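Local coordinates for protein putative phage endolysin (Salmonella enterica subsp. enterica serovar Typhimurium, PDB 4EVX) that probably hydrolyses the beta-1,4 linkages between N-acetylmuramic acid and N-acetylglucosamine in peptidoglycan, as a phage-type lysozyme of glycosyl hydrolase family 24, at residues I35-L41 against A55-L59; D67-Q71 against R83-I87. One frame throughout, in Å; residues are numbered along the deposited sequence.

Contact 1. Residues I35-L41 against A55-L59; sequences IGYGHML and AEAFL
Phe58 lays its ring over that of His39 in an offset stack, centroids 3.9 Å apart and planes at 9°, with His39 NE2 3.4 Å from Phe58 CD1; chi1 t for His39 and m for Phe58 set the rings face to face. The stack is one part of docking a beta hairpin on a helix; Tyr37, packed on Ala55 and Leu59, is another. Residues 55-59 are a regular turn of helix 52-73; residues 35-41 span the end of strand 34-35, the turn and strand 39-40, closed by Ile35 N to His39 O (2.9 Å) and His39 N to Ile35 O (2.8 Å). Gly36 (phi 69°, psi -131°) and Gly38 (71°, 24°) supply the turn's positive phi. The nearest CA pairs are Gly36-Ala55 (4.6 Å), Tyr37-Leu59 (6.2 Å) and His39-Phe58 (6.4 Å). Gly36 CA comes 3.9 Å from Ala55 CB, so a CB on Gly36 would crowd that methyl. Ile35 CG2 and Leu41 CD2 lie 4.3 and 4.5 Å from Phe58 CE2. Tyr37 CE2 is 4.0 Å from Ala55 CB, Tyr37 CD2 4.1 Å from Leu59 CB. His39 ND1 is hydrogen-bonded to Asp62 OD2, and Glu56 OE1 to the dimethyl-lysine at position 16. With no direct hydrogen bond between the segments, stacking and apolar packing carry the contact, while two waters bridge Tyr37 N (2.8 Å) to Ala55 O (2.9 Å) and Tyr37 OH (2.9 Å) to Glu56 OE1 (3.2 Å).

Contact 2. Residues D67-Q71 against R83-I87; sequences DILLQ and RETLI
Arg83, Leu70 and Asp67 have the most surface buried where helix 52-73 meets helix 80-94, and they divide the contact into a polar and an apolar part. Both segments are regular helix, represented here by Gln71 N to Asp67 O (3.1 Å) and Ile87 N to Arg83 O (3.0 Å). Their short axes approach to 10.7 Å at a crossing angle of 113°, and the closest CA pair is Asp67 with Ile87, at 7.1 Å. Across this wide gap Arg83 reaches with chi1 m, chi2 t and chi3 p, bringing its guanidinium edge to the carboxylate of Asp67, whose chi1 is t. The salt bridge runs from Arg83 NE to Asp67 OD2 at 3.2 Å, and Arg83 NH1 adds a weak hydrogen bond of 3.2 Å to the same Asp67 OD2. Arg83 NH2 makes a weak hydrogen bond to Leu77 O in the connecting loop. Leu70, chi1 t and chi2 p, fills the apolar part: its CD2 is 3.9 Å from Ile87 CG1 and 4.3 Å from Leu86 CB. The same Leu70 CD2 also touches the backbone, 4.0 Å from Arg83 O. Ile87 CD1 packs 3.8 Å from Asp67 CA. Leu69 of a second subunit packs on Leu70, and Met90 of that subunit on Leu86, so the apolar side continues into the assembly. Two consecutive helices joined by a short loop, their facing segments at 113° and holding an ion pair beside an apolar cluster, form a helix-loop-helix unit within this phage-lysozyme-family chain.

Helix 52-73 serves both contacts in turn: its early part receives the hairpin in contact 1, and its later part meets helix 80-94 in contact 2. The centres are 18 Å apart and the nearest atoms about 8 Å, so the two do not touch. Both are largely buried, but the centre of contact 1 lies about 6 Å, and that of contact 2 about 12 Å, from the centre of the chain. The chemistry differs too: ring stacking and water bridges in contact 1, charge pairing with leucine and isoleucine in contact 2. Contact 2 has two other subunits within reach; contact 1 meets one, at Met40. One long helix can thus present quite different surfaces to successive partners.

Contact 1. Residues I35-L41 against A55-L59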
loop_
_atom_site.group_PDB
_atom_site.type_symbol
_atom_site.label_atom_id
_atom_site.label_comp_id
_atom_site.label_asym_id
_atom_site.label_seq_id
_atom_site.Cartn_x
_atom_site.Cartn_y
_atom_site.Cartn_z
ATOM N N ILE A 35 -16.249 -15.424 10.950
ATOM C CA ILE A 35 -15.978 -15.890 12.310
ATOM C C ILE A 35 -14.512 -15.695 12.663
ATOM O O ILE A 35 -13.675 -15.507 11.769
ATOM C CB ILE A 35 -16.377 -17.383 12.410
ATOM C CG1 ILE A 35 -16.696 -17.785 13.891
ATOM C CG2 ILE A 35 -15.307 -18.241 11.774
ATOM C CD1 ILE A 35 -17.341 -19.154 14.077
ATOM N N GLY A 36 -14.196 -15.774 13.947
ATOM C CA GLY A 36 -12.823 -15.682 14.409
ATOM C C GLY A 36 -12.256 -14.291 14.228
ATOM O O GLY A 36 -12.880 -13.282 14.610
ATOM N N TYR A 37 -11.055 -14.221 13.635
ATOM C CA TYR A 37 -10.423 -12.953 13.356
ATOM C C TYR A 37 -10.741 -12.562 11.914
ATOM O O TYR A 37 -9.852 -12.487 11.077
ATOM C CB TYR A 37 -8.877 -13.013 13.586
ATOM C CG TYR A 37 -8.474 -13.336 15.010
ATOM C CD1 TYR A 37 -8.423 -12.348 15.982
ATOM C CD2 TYR A 37 -8.132 -14.628 15.380
ATOM C CE1 TYR A 37 -8.020 -12.633 17.280
ATOM C CE2 TYR A 37 -7.719 -14.927 16.676
ATOM C CZ TYR A 37 -7.655 -13.925 17.626
ATOM O OH TYR A 37 -7.354 -14.204 18.944
ATOM N N GLY A 38 -12.013 -12.350 11.634
ATOM C CA GLY A 38 -12.419 -11.922 10.313
ATOM C C GLY A 38 -12.293 -12.997 9.262
ATOM O O GLY A 38 -12.108 -12.698 8.095
ATOM N N HIS A 39 -12.318 -14.262 9.672
ATOM C CA HIS A 39 -12.251 -15.372 8.709
ATOM C C HIS A 39 -13.563 -15.599 7.934
ATOM O O HIS A 39 -14.601 -15.855 8.557
ATOM C CB HIS A 39 -11.904 -16.685 9.394
ATOM C CG HIS A 39 -11.822 -17.864 8.446
ATOM N ND1 HIS A 39 -10.768 -17.985 7.494
ATOM C CD2 HIS A 39 -12.666 -18.905 8.290
ATOM C CE1 HIS A 39 -11.016 -19.119 6.845
ATOM N NE2 HIS A 39 -12.136 -19.703 7.271
HETATM N N MSE A 40 -13.533 -15.525 6.596
HETATM C CA MSE A 40 -14.766 -15.791 5.862
HETATM C C MSE A 40 -14.966 -17.310 5.713
HETATM O O MSE A 40 -14.130 -18.002 5.176
HETATM C CB MSE A 40 -14.771 -15.094 4.510
HETATM C CG MSE A 40 -16.185 -14.950 3.991
HETATM SE SE MSE A 40 -16.178 -14.477 2.180
HETATM C CE MSE A 40 -15.463 -12.790 2.324
ATOM N N LEU A 41 -16.101 -17.813 6.177
ATOM C CA LEU A 41 -16.416 -19.230 6.120
ATOM C C LEU A 41 -16.737 -19.635 4.668
ATOM O O LEU A 41 -17.202 -18.813 3.909
ATOM C CB LEU A 41 -17.588 -19.535 7.068
ATOM C CG LEU A 41 -17.244 -19.456 8.557
ATOM C CD1 LEU A 41 -18.553 -19.454 9.406
ATOM C CD2 LEU A 41 -16.341 -20.615 8.972
ATOM N N ALA A 55 -9.895 -20.298 16.035
ATOM C CA ALA A 55 -9.804 -18.981 15.411
ATOM C C ALA A 55 -8.356 -18.638 15.043
ATOM O O ALA A 55 -8.086 -18.060 14.002
ATOM C CB ALA A 55 -10.324 -17.929 16.342
ATOM N N GLU A 56 -7.420 -19.013 15.912
ATOM C CA GLU A 56 -5.999 -18.753 15.631
ATOM C C GLU A 56 -5.573 -19.501 14.381
ATOM O O GLU A 56 -4.912 -18.945 13.524
ATOM C CB GLU A 56 -5.110 -19.203 16.783
ATOM C CG GLU A 56 -3.664 -18.744 16.702
ATOM C CD GLU A 56 -3.477 -17.274 17.046
ATOM O OE1 GLU A 56 -4.397 -16.674 17.645
ATOM O OE2 GLU A 56 -2.383 -16.739 16.763
ATOM N N ALA A 57 -5.963 -20.778 14.234
ATOM C CA ALA A 57 -5.616 -21.547 13.051
ATOM C C ALA A 57 -6.200 -20.941 11.784
ATOM O O ALA A 57 -5.533 -20.874 10.756
ATOM C CB ALA A 57 -6.117 -22.969 13.176
ATOM N N PHE A 58 -7.431 -20.457 11.832
ATOM C CA PHE A 58 -7.987 -19.785 10.651
ATOM C C PHE A 58 -7.241 -18.500 10.296
ATOM O O PHE A 58 -7.070 -18.209 9.099
ATOM C CB PHE A 58 -9.464 -19.429 10.851
ATOM C CG PHE A 58 -10.458 -20.545 10.703
ATOM C CD1 PHE A 58 -10.383 -21.423 9.635
ATOM C CD2 PHE A 58 -11.592 -20.581 11.498
ATOM C CE1 PHE A 58 -11.362 -22.406 9.442
ATOM C CE2 PHE A 58 -12.609 -21.499 11.259
ATOM C CZ PHE A 58 -12.463 -22.434 10.244
ATOM N N LEU A 59 -6.750 -17.759 11.300
ATOM C CA LEU A 59 -5.974 -16.546 11.034
ATOM C C LEU A 59 -4.671 -16.931 10.335
ATOM O O LEU A 59 -4.356 -16.370 9.294
ATOM C CB LEU A 59 -5.679 -15.783 12.297
ATOM C CG LEU A 59 -4.765 -14.563 12.110
ATOM C CD1 LEU A 59 -5.382 -13.533 11.203
ATOM C CD2 LEU A 59 -4.507 -13.887 13.415
HETATM O O HOH W 1 -9.786 -16.392 12.385
HETATM O O HOH W 2 -6.998 -17.032 19.506
#

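Contact 2. Residues D67-Q71 against R83-I87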
loop_
_atom_site.group_PDB
_atom_site.type_symbol
_atom_site.label_atom_id
_atom_site.label_comp_id
_atom_site.label_asym_id
_atom_site.label_seq_id
_atom_site.Cartn_x
_atom_site.Cartn_y
_atom_site.Cartn_z
ATOM N N ASP A 67 -0.011 -14.946 1.657
ATOM C CA ASP A 67 1.431 -14.983 1.366
ATOM C C ASP A 67 1.775 -15.786 0.127
ATOM O O ASP A 67 2.645 -15.411 -0.658
ATOM C CB ASP A 67 2.163 -15.587 2.567
ATOM C CG ASP A 67 3.681 -15.429 2.468
ATOM O OD1 ASP A 67 4.379 -16.440 2.561
ATOM O OD2 ASP A 67 4.121 -14.367 2.047
ATOM N N ILE A 68 1.140 -16.958 -0.058
ATOM C CA ILE A 68 1.441 -17.788 -1.216
ATOM C C ILE A 68 1.011 -17.090 -2.521
ATOM O O ILE A 68 1.720 -17.091 -3.545
ATOM C CB ILE A 68 0.780 -19.186 -1.042
ATOM C CG1 ILE A 68 1.570 -19.950 0.007
ATOM C CG2 ILE A 68 0.789 -19.939 -2.368
ATOM C CD1 ILE A 68 0.810 -21.112 0.602
ATOM N N LEU A 69 -0.175 -16.426 -2.472
ATOM C CA LEU A 69 -0.664 -15.741 -3.653
ATOM C C LEU A 69 0.089 -14.447 -3.879
ATOM O O LEU A 69 0.215 -14.022 -5.038
ATOM C CB LEU A 69 -2.175 -15.505 -3.501
ATOM C CG LEU A 69 -3.024 -16.775 -3.464
ATOM C CD1 LEU A 69 -4.512 -16.444 -3.289
ATOM C CD2 LEU A 69 -2.836 -17.627 -4.747
ATOM N N LEU A 70 0.653 -13.849 -2.839
ATOM C CA LEU A 70 1.431 -12.602 -3.034
ATOM C C LEU A 70 2.666 -12.922 -3.761
ATOM O O LEU A 70 3.084 -12.227 -4.715
ATOM C CB LEU A 70 1.740 -11.984 -1.648
ATOM C CG LEU A 70 2.438 -10.683 -1.575
ATOM C CD1 LEU A 70 1.579 -9.588 -2.136
ATOM C CD2 LEU A 70 2.698 -10.357 -0.153
ATOM N N GLN A 71 3.269 -14.033 -3.359
ATOM C CA GLN A 71 4.502 -14.528 -3.958
ATOM C C GLN A 71 4.330 -14.630 -5.388
ATOM O O GLN A 71 5.200 -14.260 -6.176
ATOM C CB GLN A 71 4.880 -15.966 -3.405
ATOM C CG GLN A 71 6.272 -16.483 -3.865
ATOM C CD GLN A 71 7.365 -16.444 -2.814
ATOM O OE1 GLN A 71 8.438 -15.850 -3.032
ATOM N NE2 GLN A 71 7.140 -17.109 -1.668
ATOM N N ARG A 83 6.738 -8.165 2.631
ATOM C CA ARG A 83 5.664 -9.133 2.489
ATOM C C ARG A 83 4.667 -9.019 3.660
ATOM O O ARG A 83 3.451 -8.957 3.479
ATOM C CB ARG A 83 6.218 -10.572 2.427
ATOM C CG ARG A 83 7.097 -10.845 1.210
ATOM C CD ARG A 83 7.771 -12.211 1.379
ATOM N NE ARG A 83 6.896 -13.276 0.929
ATOM C CZ ARG A 83 6.716 -13.604 -0.344
ATOM N NH1 ARG A 83 5.883 -14.569 -0.669
ATOM N NH2 ARG A 83 7.365 -12.955 -1.309
ATOM N N GLU A 84 5.177 -8.962 4.888
ATOM C CA GLU A 84 4.311 -8.896 6.053
ATOM C C GLU A 84 3.520 -7.576 6.067
ATOM O O GLU A 84 2.318 -7.581 6.452
ATOM C CB GLU A 84 5.082 -9.105 7.344
ATOM C CG GLU A 84 5.516 -10.531 7.509
ATOM C CD GLU A 84 5.935 -10.980 8.891
ATOM O OE1 GLU A 84 6.014 -10.131 9.806
ATOM O OE2 GLU A 84 6.176 -12.208 9.052
ATOM N N THR A 85 4.144 -6.469 5.727
ATOM C CA THR A 85 3.394 -5.208 5.737
ATOM C C THR A 85 2.315 -5.164 4.665
ATOM O O THR A 85 1.202 -4.648 4.907
ATOM C CB THR A 85 4.290 -4.001 5.607
ATOM O OG1 THR A 85 4.984 -3.958 4.368
ATOM C CG2 THR A 85 5.228 -3.835 6.823
ATOM N N LEU A 86 2.590 -5.729 3.530
ATOM C CA LEU A 86 1.587 -5.801 2.461
ATOM C C LEU A 86 0.432 -6.690 2.891
ATOM O O LEU A 86 -0.730 -6.332 2.719
ATOM C CB LEU A 86 2.142 -6.299 1.135
ATOM C CG LEU A 86 2.942 -5.316 0.326
ATOM C CD1 LEU A 86 3.659 -6.037 -0.772
ATOM C CD2 LEU A 86 2.006 -4.249 -0.277
ATOM N N ILE A 87 0.717 -7.801 3.481
ATOM C CA ILE A 87 -0.313 -8.675 4.007
ATOM C C ILE A 87 -1.137 -7.970 5.102
ATOM O O ILE A 87 -2.370 -8.064 5.076
ATOM C CB ILE A 87 0.315 -9.977 4.495
ATOM C CG1 ILE A 87 0.863 -10.720 3.258
ATOM C CG2 ILE A 87 -0.707 -10.822 5.262
ATOM C CD1 ILE A 87 1.614 -11.852 3.576
#